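Local coordinates for Lys-gingipain W83 (Porphyromonas gingivalis, PDB 3KM5), which cleaves proteins after lysine as a secreted cysteine protease and possible virulence factor, represented here by its K2 cleaved adhesin domain, a beta jelly roll, at residues Y95-S100 against T110-E115; V80-A85 against R145-P150; G60-P65 against C163-Y168; W21-A26 against N67-K72. All coordinates share one frame; numbering follows the deposited sequence. Where two conformers were deposited one is given.

How the contacts relate
Contacts 1 and 4 occupy the two outer edges of one five-stranded antiparallel sheet, and their centres lie about 13 Å apart; Met98 of the first touches Tyr68 of the second. Contact 2 belongs to the other sheet of the jelly roll. Its centre is about 10 Å from that of contact 1, to which it is tied by the salt bridge between Glu115 OE2 and Arg145 NE (2.9 Å) and by the adjacent hydroxyls of Tyr82 and Tyr95. Contact 3 joins two loops on the opposite side of the domain's centre from contact 2. Contact 4 supplies two calcium ligands, and the side chain of Pro65 in contact 3 comes within about 5 Å of that ion.

Contact 1. Residues Y95-S100 against T110-E115; sequences YAVMIS and TVVFEE
Tyr95 meets Glu115 in both backbone and side chain. A pair of backbone hydrogen bonds joins the two residues, and their side chains run side by side in the same direction until Tyr95 OH donates to Glu115 OE2 at 2.7 Å, the carboxylate oxygen accepting with its anti lone pair, away from its partner oxygen. Ring and carboxylate planes are 57° apart. The same hydroxyl lies in the plane of the Phe113 ring, at its edge, 3.4 Å from CE2. Arg145 and Tyr82 of the facing sheet add a salt bridge to Glu115 OE2 and a hydrogen bond to Tyr95 OH, so this polar cluster is held from both sheets. Ala96, on the other face, sets its CB 3.6 Å from Glu114 CB, while Glu114 OE2 is hydrogen-bonded to Tyr161 and to His94, the residue just before Tyr95. At Val97 the antiparallel hairpin carries a classic beta bulge: Val97 O accepts from Val112 N at 2.9 Å and, less directly, from Phe113 N at 3.3 Å. The two methyls of Val97 divide the bulge between them, CG1 packing on Val112 CG2 and CG2 coming to the edge of the Phe113 ring. Met98 then pairs with Val111; its chain bends at the last torsion (chi3 74°), bringing CE 3.7 Å from Val111 CG2. Ile99 exchanges backbone hydrogen bonds with Thr110, and its CG1 rests on Val112 CG1 at 3.8 Å.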
loop_
_atom_site.group_PDB
_atom_site.type_symbol
_atom_site.label_atom_id
_atom_site.label_comp_id
_atom_site.label_asym_id
_atom_site.label_seq_id
_atom_site.Cartn_x
_atom_site.Cartn_y
_atom_site.Cartn_z
ATOM N N TYR A 95 -5.387 -6.421 -3.409
ATOM C CA TYR A 95 -4.312 -5.706 -4.084
ATOM C C TYR A 95 -3.465 -6.637 -4.924
ATOM O O TYR A 95 -3.440 -7.850 -4.718
ATOM C CB TYR A 95 -3.471 -4.920 -3.064
ATOM C CG TYR A 95 -2.566 -5.832 -2.293
ATOM C CD1 TYR A 95 -1.234 -5.981 -2.676
ATOM C CD2 TYR A 95 -3.028 -6.588 -1.233
ATOM C CE1 TYR A 95 -0.410 -6.880 -2.046
ATOM C CE2 TYR A 95 -2.184 -7.487 -0.571
ATOM C CZ TYR A 95 -0.842 -7.608 -0.980
ATOM O OH TYR A 95 0.055 -8.518 -0.392
ATOM N N ALA A 96 -2.788 -6.047 -5.889
ATOM C CA ALA A 96 -1.817 -6.727 -6.720
ATOM C C ALA A 96 -0.441 -6.095 -6.594
ATOM O O ALA A 96 -0.335 -4.926 -6.424
ATOM C CB ALA A 96 -2.254 -6.701 -8.200
ATOM N N VAL A 97 0.597 -6.900 -6.798
ATOM C CA VAL A 97 1.954 -6.428 -7.066
ATOM C C VAL A 97 2.121 -6.662 -8.583
ATOM O O VAL A 97 1.791 -7.755 -9.114
ATOM C CB VAL A 97 3.020 -7.222 -6.277
ATOM C CG1 VAL A 97 4.436 -6.796 -6.610
ATOM C CG2 VAL A 97 2.772 -7.096 -4.768
ATOM N N MET A 98 2.572 -5.632 -9.294
ATOM C CA MET A 98 2.753 -5.679 -10.727
ATOM C C MET A 98 4.125 -5.223 -11.109
ATOM O O MET A 98 4.805 -4.526 -10.363
ATOM C CB MET A 98 1.727 -4.763 -11.391
ATOM C CG MET A 98 0.305 -4.963 -10.838
ATOM S SD MET A 98 -0.900 -3.964 -11.722
ATOM C CE MET A 98 -1.045 -4.817 -13.271
ATOM N N ILE A 99 4.546 -5.610 -12.313
ATOM C CA ILE A 99 5.799 -5.123 -12.844
ATOM C C ILE A 99 5.656 -4.549 -14.250
ATOM O O ILE A 99 4.824 -5.014 -15.057
ATOM C CB ILE A 99 6.907 -6.226 -12.825
ATOM C CG1 ILE A 99 6.608 -7.330 -13.870
ATOM C CG2 ILE A 99 7.127 -6.762 -11.390
ATOM C CD1 ILE A 99 7.268 -7.125 -15.289
ATOM N N SER A 100 6.492 -3.547 -14.521
ATOM C CA SER A 100 6.683 -3.050 -15.880
ATOM C C SER A 100 8.138 -3.201 -16.238
ATOM O O SER A 100 9.022 -3.117 -15.373
ATOM C CB SER A 100 6.308 -1.573 -15.941
ATOM O OG SER A 100 6.795 -0.993 -17.159
ATOM N N THR A 110 2.034 -5.650 -15.594
ATOM C CA THR A 110 1.375 -6.955 -15.542
ATOM C C THR A 110 1.472 -7.527 -14.122
ATOM O O THR A 110 2.463 -7.323 -13.388
ATOM C CB THR A 110 1.946 -7.938 -16.578
ATOM O OG1 THR A 110 3.311 -8.212 -16.271
ATOM C CG2 THR A 110 1.825 -7.364 -18.002
ATOM N N VAL A 111 0.403 -8.208 -13.723
ATOM C CA VAL A 111 0.284 -8.737 -12.359
ATOM C C VAL A 111 1.262 -9.886 -12.188
ATOM O O VAL A 111 1.342 -10.775 -13.062
ATOM C CB VAL A 111 -1.155 -9.269 -12.085
ATOM C CG1 VAL A 111 -1.255 -9.885 -10.707
ATOM C CG2 VAL A 111 -2.194 -8.180 -12.197
ATOM N N VAL A 112 2.044 -9.863 -11.113
ATOM C CA VAL A 112 2.883 -10.978 -10.747
ATOM C C VAL A 112 2.429 -11.652 -9.442
ATOM O O VAL A 112 2.892 -12.753 -9.147
ATOM C CB VAL A 112 4.384 -10.566 -10.615
ATOM C CG1 VAL A 112 4.897 -10.055 -11.943
ATOM C CG2 VAL A 112 4.650 -9.556 -9.547
ATOM N N PHE A 113 1.590 -10.991 -8.644
ATOM C CA PHE A 113 1.041 -11.545 -7.401
ATOM C C PHE A 113 -0.208 -10.761 -7.063
ATOM O O PHE A 113 -0.195 -9.556 -7.217
ATOM C CB PHE A 113 2.035 -11.421 -6.228
ATOM C CG PHE A 113 1.402 -11.710 -4.887
ATOM C CD1 PHE A 113 0.918 -12.974 -4.612
ATOM C CD2 PHE A 113 1.196 -10.693 -3.955
ATOM C CE1 PHE A 113 0.241 -13.233 -3.407
ATOM C CE2 PHE A 113 0.583 -10.962 -2.741
ATOM C CZ PHE A 113 0.111 -12.219 -2.475
ATOM N N GLU A 114 -1.273 -11.406 -6.595
ATOM C CA GLU A 114 -2.372 -10.634 -6.013
ATOM C C GLU A 114 -3.146 -11.498 -5.036
ATOM O O GLU A 114 -3.079 -12.728 -5.109
ATOM C CB GLU A 114 -3.264 -9.955 -7.065
ATOM C CG GLU A 114 -4.017 -10.861 -7.953
ATOM C CD GLU A 114 -4.857 -10.135 -9.035
ATOM O OE1 GLU A 114 -4.886 -10.647 -10.163
ATOM O OE2 GLU A 114 -5.513 -9.097 -8.761
ATOM N N GLU A 115 -3.832 -10.853 -4.097
ATOM C CA GLU A 115 -4.550 -11.532 -3.056
ATOM C C GLU A 115 -5.595 -10.631 -2.428
ATOM O O GLU A 115 -5.626 -9.429 -2.643
ATOM C CB GLU A 115 -3.618 -12.070 -1.971
ATOM C CG GLU A 115 -3.028 -10.974 -1.135
ATOM C CD GLU A 115 -2.160 -11.478 0.013
ATOM O OE1 GLU A 115 -2.362 -12.623 0.463
ATOM O OE2 GLU A 115 -1.228 -10.764 0.416
HETATM O O HOH W 1 4.698 -5.668 -17.914
#

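Contact 2. Residues V80-A85 against R145-P150; sequences VKYYYA and RTVDLP
Arg145 lays its side chain across Tyr82 before turning to Tyr84. Its CB sits over the Tyr82 ring, 3.8 Å from the centroid and 29° off the normal, in a CH-pi contact displaced toward the hydroxyl end; CZ is its nearest ring atom, at 3.4 Å. CG continues past the hydroxyl, 3.6 Å from Tyr82 OH, which is itself hydrogen-bonded to Tyr95 OH, and also approaches Tyr84 CE2. A bend at chi2 (-70°) then directs CD away from an extended course. NE arrives at the edge of the Tyr84 ring, in its plane and 3.9 Å from CE2, while that carbon lies over one face of the guanidinium; the two planes are 76° apart. NE forms a salt bridge with Glu115, which gives the charged tip a partner on the other sheet, and NH2 lies 3.4 Å from Tyr84 OH. Beneath this side chain, strands 79-86 and 143-148 pair antiparallel as neighbours in the second sheet of the jelly roll, with reciprocal backbone hydrogen bonds at Tyr82-Arg145 and Val80-Val147. Val147 CG2 reaches the Tyr82 ring at its edge, so Tyr82 is met on a face by one residue of strand 143-148 and at its rim by another. Further along, Val80 CG1 meets Leu149 CD2 at 3.8 Å, their side chains crossing at about a right angle. On the other face Thr146 OG1 touches Lys81 CG at 3.4 Å.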
loop_
_atom_site.group_PDB
_atom_site.type_symbol
_atom_site.label_atom_id
_atom_site.label_comp_id
_atom_site.label_asym_id
_atom_site.label_seq_id
_atom_site.Cartn_x
_atom_site.Cartn_y
_atom_site.Cartn_z
ATOM N N VAL A 80 10.871 -8.575 -4.284
ATOM C CA VAL A 80 10.375 -7.531 -3.382
ATOM C C VAL A 80 9.725 -8.213 -2.159
ATOM O O VAL A 80 8.963 -9.168 -2.301
ATOM C CB VAL A 80 9.423 -6.528 -4.125
ATOM C CG1 VAL A 80 8.130 -7.225 -4.700
ATOM C CG2 VAL A 80 9.075 -5.346 -3.212
ATOM N N LYS A 81 10.119 -7.791 -0.968
ATOM C CA LYS A 81 9.552 -8.279 0.261
ATOM C C LYS A 81 8.941 -7.064 0.958
ATOM O O LYS A 81 9.548 -5.980 0.980
ATOM C CB LYS A 81 10.637 -8.943 1.116
ATOM C CG LYS A 81 10.100 -9.484 2.437
ATOM C CD LYS A 81 10.390 -8.597 3.563
ATOM C CE LYS A 81 11.792 -8.777 3.997
ATOM N NZ LYS A 81 12.026 -8.142 5.313
ATOM N N TYR A 82 7.789 -7.209 1.578
ATOM C CA TYR A 82 7.111 -6.075 2.171
ATOM C C TYR A 82 6.175 -6.594 3.257
ATOM O O TYR A 82 5.957 -7.803 3.388
ATOM C CB TYR A 82 6.317 -5.262 1.126
ATOM C CG TYR A 82 5.289 -6.098 0.394
ATOM C CD1 TYR A 82 3.970 -6.149 0.828
ATOM C CD2 TYR A 82 5.642 -6.919 -0.680
ATOM C CE1 TYR A 82 3.013 -6.940 0.171
ATOM C CE2 TYR A 82 4.704 -7.709 -1.329
ATOM C CZ TYR A 82 3.405 -7.720 -0.906
ATOM O OH TYR A 82 2.515 -8.541 -1.568
ATOM N N TYR A 83 5.629 -5.657 4.011
ATOM C CA TYR A 83 4.620 -5.922 5.023
ATOM C C TYR A 83 3.387 -5.087 4.733
ATOM O O TYR A 83 3.494 -3.928 4.383
ATOM C CB TYR A 83 5.156 -5.615 6.441
ATOM C CG TYR A 83 6.425 -6.356 6.770
ATOM C CD1 TYR A 83 6.421 -7.542 7.481
ATOM C CD2 TYR A 83 7.655 -5.848 6.350
ATOM C CE1 TYR A 83 7.646 -8.227 7.758
ATOM C CE2 TYR A 83 8.826 -6.513 6.600
ATOM C CZ TYR A 83 8.831 -7.685 7.312
ATOM O OH TYR A 83 10.039 -8.354 7.539
ATOM N N TYR A 84 2.211 -5.713 4.855
ATOM C CA TYR A 84 0.953 -5.012 4.733
ATOM C C TYR A 84 0.108 -5.196 5.965
ATOM O O TYR A 84 0.274 -6.132 6.741
ATOM C CB TYR A 84 0.204 -5.458 3.478
ATOM C CG TYR A 84 -0.530 -6.782 3.541
ATOM C CD1 TYR A 84 -1.794 -6.883 4.104
ATOM C CD2 TYR A 84 0.051 -7.930 3.044
ATOM C CE1 TYR A 84 -2.461 -8.080 4.153
ATOM C CE2 TYR A 84 -0.637 -9.126 3.050
ATOM C CZ TYR A 84 -1.860 -9.202 3.625
ATOM O OH TYR A 84 -2.522 -10.418 3.635
ATOM N N ALA A 85 -0.839 -4.287 6.115
ATOM C CA ALA A 85 -1.805 -4.370 7.201
ATOM C C ALA A 85 -3.172 -3.919 6.676
ATOM O O ALA A 85 -3.272 -3.050 5.850
ATOM C CB ALA A 85 -1.352 -3.504 8.402
ATOM N N ARG A 145 5.128 -10.585 2.981
ATOM C CA ARG A 145 5.075 -11.215 1.665
ATOM C C ARG A 145 6.389 -11.072 0.956
ATOM O O ARG A 145 7.042 -10.065 1.144
ATOM C CB ARG A 145 3.986 -10.545 0.808
ATOM C CG ARG A 145 2.563 -10.775 1.296
ATOM C CD ARG A 145 2.115 -12.204 1.113
ATOM N NE ARG A 145 0.762 -12.473 1.613
ATOM C CZ ARG A 145 0.466 -13.126 2.734
ATOM N NH1 ARG A 145 1.390 -13.529 3.591
ATOM N NH2 ARG A 145 -0.802 -13.338 3.050
ATOM N N THR A 146 6.761 -12.066 0.162
ATOM C CA THR A 146 7.968 -12.052 -0.658
ATOM C C THR A 146 7.544 -12.511 -2.059
ATOM O O THR A 146 7.041 -13.626 -2.228
ATOM C CB THR A 146 9.033 -13.004 -0.047
ATOM O OG1 THR A 146 9.357 -12.608 1.281
ATOM C CG2 THR A 146 10.306 -13.008 -0.873
ATOM N N VAL A 147 7.773 -11.641 -3.042
ATOM C CA VAL A 147 7.267 -11.838 -4.386
ATOM C C VAL A 147 8.433 -11.843 -5.366
ATOM O O VAL A 147 9.279 -10.947 -5.358
ATOM C CB VAL A 147 6.282 -10.727 -4.741
ATOM C CG1 VAL A 147 5.858 -10.806 -6.212
ATOM C CG2 VAL A 147 5.068 -10.852 -3.834
ATOM N N ASP A 148 8.489 -12.877 -6.187
ATOM C CA ASP A 148 9.519 -13.031 -7.200
ATOM C C ASP A 148 9.288 -11.993 -8.321
ATOM O O ASP A 148 8.162 -11.805 -8.752
ATOM C CB ASP A 148 9.446 -14.428 -7.846
ATOM C CG ASP A 148 9.709 -15.577 -6.902
ATOM O OD1 ASP A 148 10.201 -15.383 -5.781
ATOM O OD2 ASP A 148 9.442 -16.716 -7.350
ATOM N N LEU A 149 10.354 -11.316 -8.772
ATOM C CA LEU A 149 10.241 -10.353 -9.868
ATOM C C LEU A 149 10.841 -10.926 -11.158
ATOM O O LEU A 149 11.981 -11.402 -11.131
ATOM C CB LEU A 149 10.902 -9.036 -9.507
ATOM C CG LEU A 149 10.411 -8.388 -8.214
ATOM C CD1 LEU A 149 11.271 -7.176 -7.872
ATOM C CD2 LEU A 149 8.980 -7.993 -8.349
ATOM N N PRO A 150 10.062 -10.944 -12.247
ATOM C CA PRO A 150 10.562 -11.476 -13.525
ATOM C C PRO A 150 11.778 -10.726 -14.000
ATOM O O PRO A 150 11.966 -9.547 -13.695
ATOM C CB PRO A 150 9.403 -11.239 -14.488
ATOM C CG PRO A 150 8.192 -11.065 -13.636
ATOM C CD PRO A 150 8.653 -10.546 -12.326
#

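Contact 3. Residues G60-P65 against C163-Y168; sequences GMALNP and CSDLNY
Ser164 faces Leu63 and Asn64 where two loops of the jelly roll meet, one leading into strand 66-70 and the other into strand 168-177. In one of its two modelled conformers, Ser164 OG lies 2.9 Å from Leu63 O and 3.1 Å from Asn64 OD1. A water bonded also to Asn64 OD1 sits 2.6 Å from Ser164 OG, and which acceptor takes the serine proton is not settled. Leu63 O has two further neighbours: Ser164 CA makes a CA-H...O contact at 3.2 Å, and Asp165 N gives a long, weak hydrogen bond. Next along, Ala62 CB packs against the Asp165 carboxylate, 3.4 Å from OD1. The positive phi of Asp165 (60°) puts its backbone in the left-handed region as the loop turns. At the other end Pro65 CD lies 3.5 Å from Cys163 O, and the proline's CG rests 4.2 Å from Cys163 SG. Beyond this first shell, Asp165 OD1 is engaged by Arg126 in a salt bridge, and the backbone of Ser57 bonds to both Leu63 and Asp165, holding the two loops against a common neighbour. Water bridges one end of the contact: a single molecule donates to both Pro65 O and Cys163 O, each at 2.7 Å.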
loop_
_atom_site.group_PDB
_atom_site.type_symbol
_atom_site.label_atom_id
_atom_site.label_comp_id
_atom_site.label_asym_id
_atom_site.label_seq_id
_atom_site.Cartn_x
_atom_site.Cartn_y
_atom_site.Cartn_z
ATOM N N GLY A 60 -14.376 7.868 5.381
ATOM C CA GLY A 60 -15.506 8.782 5.566
ATOM C C GLY A 60 -16.680 8.457 4.653
ATOM O O GLY A 60 -17.801 8.896 4.901
ATOM N N MET A 61 -16.393 7.687 3.603
ATOM C CA MET A 61 -17.389 7.224 2.645
ATOM C C MET A 61 -16.818 6.019 1.899
ATOM O O MET A 61 -15.608 5.792 1.892
ATOM C CB MET A 61 -17.809 8.333 1.666
ATOM C CG MET A 61 -16.759 8.780 0.636
ATOM S SD MET A 61 -17.491 9.768 -0.698
ATOM C CE MET A 61 -16.156 9.924 -1.880
ATOM N N ALA A 62 -17.702 5.207 1.331
ATOM C CA ALA A 62 -17.323 4.022 0.561
ATOM C C ALA A 62 -16.667 4.418 -0.760
ATOM O O ALA A 62 -17.101 5.378 -1.390
ATOM C CB ALA A 62 -18.545 3.170 0.285
ATOM N N LEU A 63 -15.644 3.661 -1.161
ATOM C CA LEU A 63 -14.847 3.913 -2.377
ATOM C C LEU A 63 -14.680 2.635 -3.183
ATOM O O LEU A 63 -14.807 1.535 -2.624
ATOM C CB LEU A 63 -13.461 4.449 -2.009
ATOM C CG LEU A 63 -13.455 5.688 -1.136
ATOM C CD1 LEU A 63 -12.064 6.034 -0.571
ATOM C CD2 LEU A 63 -14.059 6.875 -1.879
ATOM N N ASN A 64 -14.366 2.806 -4.463
ATOM C CA ASN A 64 -14.108 1.768 -5.447
ATOM C C ASN A 64 -12.723 2.030 -6.078
ATOM O O ASN A 64 -12.601 2.532 -7.209
ATOM C CB ASN A 64 -15.190 1.766 -6.531
ATOM C CG ASN A 64 -16.478 1.114 -6.074
ATOM O OD1 ASN A 64 -17.190 1.641 -5.208
ATOM N ND2 ASN A 64 -16.790 -0.045 -6.671
ATOM N N PRO A 65 -11.665 1.763 -5.296
ATOM C CA PRO A 65 -10.357 2.183 -5.779
ATOM C C PRO A 65 -9.793 1.419 -6.969
ATOM O O PRO A 65 -10.115 0.255 -7.206
ATOM C CB PRO A 65 -9.451 1.916 -4.565
ATOM C CG PRO A 65 -10.156 0.816 -3.821
ATOM C CD PRO A 65 -11.576 1.213 -3.935
ATOM N N CYS A 163 -12.117 -4.049 -5.199
ATOM C CA CYS A 163 -12.717 -4.132 -3.862
ATOM C C CYS A 163 -13.442 -2.813 -3.585
ATOM O O CYS A 163 -13.213 -1.809 -4.247
ATOM C CB CYS A 163 -11.692 -4.428 -2.757
ATOM S SG CYS A 163 -10.408 -3.174 -2.563
ATOM N N SER A 164 -14.337 -2.842 -2.616
ATOM C CA SER A 164 -15.098 -1.644 -2.251
ATOM C C SER A 164 -15.597 -1.723 -0.813
ATOM O O SER A 164 -16.033 -2.792 -0.359
ATOM C CB SER A 164 -16.286 -1.454 -3.204
ATOM O OG SER A 164 -17.083 -0.328 -2.839
ATOM N N ASP A 165 -15.546 -0.591 -0.113
ATOM C CA ASP A 165 -16.236 -0.432 1.177
ATOM C C ASP A 165 -15.758 -1.442 2.210
ATOM O O ASP A 165 -16.545 -2.019 2.969
ATOM C CB ASP A 165 -17.762 -0.546 0.963
ATOM C CG ASP A 165 -18.580 0.107 2.067
ATOM O OD1 ASP A 165 -18.071 0.959 2.821
ATOM O OD2 ASP A 165 -19.779 -0.222 2.148
ATOM N N LEU A 166 -14.445 -1.662 2.257
ATOM C CA LEU A 166 -13.845 -2.430 3.351
ATOM C C LEU A 166 -13.215 -1.367 4.255
ATOM O O LEU A 166 -13.940 -0.609 4.920
ATOM C CB LEU A 166 -12.898 -3.535 2.831
ATOM C CG LEU A 166 -13.509 -4.881 2.331
ATOM C CD1 LEU A 166 -14.350 -5.545 3.427
ATOM C CD2 LEU A 166 -14.345 -4.772 1.091
ATOM N N ASN A 167 -11.883 -1.219 4.259
ATOM C CA ASN A 167 -11.319 -0.036 4.930
ATOM C C ASN A 167 -10.043 0.480 4.266
ATOM O O ASN A 167 -10.105 1.483 3.567
ATOM C CB ASN A 167 -11.205 -0.259 6.450
ATOM C CG ASN A 167 -11.059 1.025 7.283
ATOM O OD1 ASN A 167 -10.952 0.944 8.526
ATOM N ND2 ASN A 167 -11.065 2.200 6.644
ATOM N N TYR A 168 -8.922 -0.192 4.494
ATOM C CA TYR A 168 -7.630 0.315 3.991
ATOM C C TYR A 168 -6.712 -0.869 3.775
ATOM O O TYR A 168 -6.905 -1.979 4.314
ATOM C CB TYR A 168 -6.951 1.330 4.949
ATOM C CG TYR A 168 -6.748 0.805 6.333
ATOM C CD1 TYR A 168 -5.740 -0.088 6.591
ATOM C CD2 TYR A 168 -7.596 1.152 7.387
ATOM C CE1 TYR A 168 -5.532 -0.607 7.802
ATOM C CE2 TYR A 168 -7.384 0.634 8.653
ATOM C CZ TYR A 168 -6.354 -0.263 8.861
ATOM O OH TYR A 168 -6.124 -0.844 10.089
HETATM O O HOH W 2 -18.580 1.787 -2.569
HETATM O O HOH W 3 -19.386 -0.844 -5.158
HETATM O O HOH W 4 -12.396 -1.185 -6.794
#

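Contact 4. Residues W21-A26 against N67-K72; sequences WTTIDA and NYLISK. With CA (calcium ion), chain C.
Trp21 wedges its indole against the backbone at Ile70 and Ser71. The six-membered ring receives Ser71 CA over one face, 3.8 Å from the centroid and set toward the rim. CE3 fits against Leu69 CG at 3.5 Å, so the ring lies between the leucine side chain and the Ile70-Ser71 peptide, whose C and N are both 3.3 Å from CE3. On the sheet face opposite Leu69, Ile24 is the central bump: CB abuts Tyr68 CB, and CD1 lies over the Tyr68 ring while also meeting Ile70 CD1 at 3.6 Å. Ala26 CB closes on the tyrosine from its edge, 3.8 Å from CE2. Strands 22-25 and 66-70 are antiparallel at one edge of the five-stranded sheet, with paired backbone hydrogen bonds at Thr22-Ile70 and Ile24-Tyr68. The non-hydrogen-bonded pair Asp25-Asn67 ends this ladder at calcium. The two side chains run side by side, carboxylate and amide planes 59° apart, and bind the ion through Asp25 OD1 at 2.3 Å and Asn67 OD1 at 2.4 Å. The other ligands include Asp27 OD1, Asp29 OD1, Gln31 O and a water, in a DxDxDG sequence beginning at Asp25; Gly30 N and Ser55 OG hold the remaining polar atoms, Asp25 OD2 and Asn67 ND2. The calcium thus cross-links the two strands to the loop that follows Asp25, and its charge would offset the clustered carboxylates.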
loop_
_atom_site.group_PDB
_atom_site.type_symbol
_atom_site.label_atom_id
_atom_site.label_comp_id
_atom_site.label_asym_id
_atom_site.label_seq_id
_atom_site.Cartn_x
_atom_site.Cartn_y
_atom_site.Cartn_z
ATOM N N TRP A 21 8.260 7.935 -5.246
ATOM C CA TRP A 21 7.288 7.048 -5.898
ATOM C C TRP A 21 6.406 7.923 -6.749
ATOM O O TRP A 21 6.294 9.136 -6.506
ATOM C CB TRP A 21 6.421 6.290 -4.872
ATOM C CG TRP A 21 7.203 5.313 -4.043
ATOM C CD1 TRP A 21 8.166 5.608 -3.118
ATOM C CD2 TRP A 21 7.177 3.872 -4.131
ATOM N NE1 TRP A 21 8.696 4.454 -2.603
ATOM C CE2 TRP A 21 8.098 3.377 -3.192
ATOM C CE3 TRP A 21 6.423 2.966 -4.878
ATOM C CZ2 TRP A 21 8.317 2.031 -3.008
ATOM C CZ3 TRP A 21 6.625 1.604 -4.686
ATOM C CH2 TRP A 21 7.570 1.139 -3.758
ATOM N N THR A 22 5.758 7.332 -7.734
ATOM C CA THR A 22 4.676 8.028 -8.406
ATOM C C THR A 22 3.371 7.283 -8.166
ATOM O O THR A 22 3.404 6.149 -7.714
ATOM C CB THR A 22 4.945 8.217 -9.901
ATOM O OG1 THR A 22 5.232 6.969 -10.507
ATOM C CG2 THR A 22 6.142 9.188 -10.163
ATOM N N THR A 23 2.248 7.910 -8.448
ATOM C CA THR A 23 0.969 7.312 -8.214
ATOM C C THR A 23 0.058 7.577 -9.402
ATOM O O THR A 23 0.237 8.536 -10.165
ATOM C CB THR A 23 0.281 7.863 -6.962
ATOM O OG1 THR A 23 -0.030 9.251 -7.164
ATOM C CG2 THR A 23 1.127 7.720 -5.699
ATOM N N ILE A 24 -0.898 6.676 -9.546
ATOM C CA ILE A 24 -2.018 6.814 -10.486
ATOM C C ILE A 24 -3.343 6.615 -9.737
ATOM O O ILE A 24 -3.552 5.595 -9.039
ATOM C CB ILE A 24 -1.951 5.818 -11.665
ATOM C CG1 ILE A 24 -0.591 5.857 -12.362
ATOM C CG2 ILE A 24 -3.073 6.129 -12.687
ATOM C CD1 ILE A 24 -0.421 4.758 -13.422
ATOM N N ASP A 25 -4.225 7.599 -9.855
ATOM C CA ASP A 25 -5.620 7.463 -9.407
ATOM C C ASP A 25 -6.445 6.959 -10.590
ATOM O O ASP A 25 -7.114 7.765 -11.232
ATOM C CB ASP A 25 -6.110 8.840 -8.958
ATOM C CG ASP A 25 -7.592 8.885 -8.659
ATOM O OD1 ASP A 25 -8.159 7.839 -8.265
ATOM O OD2 ASP A 25 -8.190 9.963 -8.825
ATOM N N ALA A 26 -6.325 5.690 -10.965
ATOM C CA ALA A 26 -6.886 5.244 -12.224
ATOM C C ALA A 26 -8.411 5.235 -12.222
ATOM O O ALA A 26 -9.003 5.456 -13.285
ATOM C CB ALA A 26 -6.317 3.868 -12.569
ATOM N N ASN A 67 -5.986 2.222 -7.561
ATOM C CA ASN A 67 -4.915 3.129 -7.223
ATOM C C ASN A 67 -3.572 2.431 -7.373
ATOM O O ASN A 67 -3.344 1.357 -6.800
ATOM C CB ASN A 67 -5.033 3.611 -5.763
ATOM C CG ASN A 67 -6.337 4.290 -5.449
ATOM O OD1 ASN A 67 -6.939 4.915 -6.310
ATOM N ND2 ASN A 67 -6.728 4.248 -4.176
ATOM N N TYR A 68 -2.670 3.019 -8.166
ATOM C CA TYR A 68 -1.310 2.486 -8.356
ATOM C C TYR A 68 -0.262 3.286 -7.595
ATOM O O TYR A 68 -0.224 4.509 -7.660
ATOM C CB TYR A 68 -0.930 2.518 -9.853
ATOM C CG TYR A 68 -1.706 1.639 -10.818
ATOM C CD1 TYR A 68 -1.076 0.581 -11.489
ATOM C CD2 TYR A 68 -2.988 1.935 -11.133
ATOM C CE1 TYR A 68 -1.743 -0.181 -12.414
ATOM C CE2 TYR A 68 -3.678 1.159 -12.072
ATOM C CZ TYR A 68 -3.038 0.123 -12.695
ATOM O OH TYR A 68 -3.762 -0.620 -13.632
ATOM N N LEU A 69 0.604 2.549 -6.958
ATOM C CA LEU A 69 1.795 3.081 -6.296
ATOM C C LEU A 69 3.000 2.487 -7.029
ATOM O O LEU A 69 3.195 1.269 -6.996
ATOM C CB LEU A 69 1.795 2.680 -4.826
ATOM C CG LEU A 69 3.059 3.023 -4.027
ATOM C CD1 LEU A 69 3.163 4.501 -3.889
ATOM C CD2 LEU A 69 2.959 2.415 -2.679
ATOM N N ILE A 70 3.802 3.334 -7.666
ATOM C CA ILE A 70 4.847 2.916 -8.600
ATOM C C ILE A 70 6.246 3.335 -8.148
ATOM O O ILE A 70 6.512 4.505 -7.845
ATOM C CB ILE A 70 4.562 3.496 -10.018
ATOM C CG1 ILE A 70 3.172 3.069 -10.479
ATOM C CG2 ILE A 70 5.599 3.053 -11.056
ATOM C CD1 ILE A 70 2.644 3.776 -11.767
ATOM N N SER A 71 7.135 2.353 -8.077
ATOM C CA SER A 71 8.504 2.587 -7.613
ATOM C C SER A 71 9.293 3.431 -8.602
ATOM O O SER A 71 8.916 3.653 -9.733
ATOM C CB SER A 71 9.245 1.268 -7.425
ATOM O OG SER A 71 9.510 0.624 -8.674
ATOM N N LYS A 72 10.456 3.871 -8.138
ATOM C CA LYS A 72 11.521 4.368 -8.991
ATOM C C LYS A 72 12.050 3.207 -9.830
ATOM O O LYS A 72 11.705 2.026 -9.605
ATOM C CB LYS A 72 12.639 4.972 -8.108
ATOM C CG LYS A 72 13.424 3.952 -7.298
ATOM C CD LYS A 72 14.428 4.662 -6.358
ATOM C CE LYS A 72 15.231 3.685 -5.522
ATOM N NZ LYS A 72 16.243 4.376 -4.658
HETATM CA CA CA C . -8.782 6.475 -6.539
HETATM O O HOH W 5 7.998 6.169 -10.472
HETATM O O HOH W 6 -10.021 5.284 -4.801
#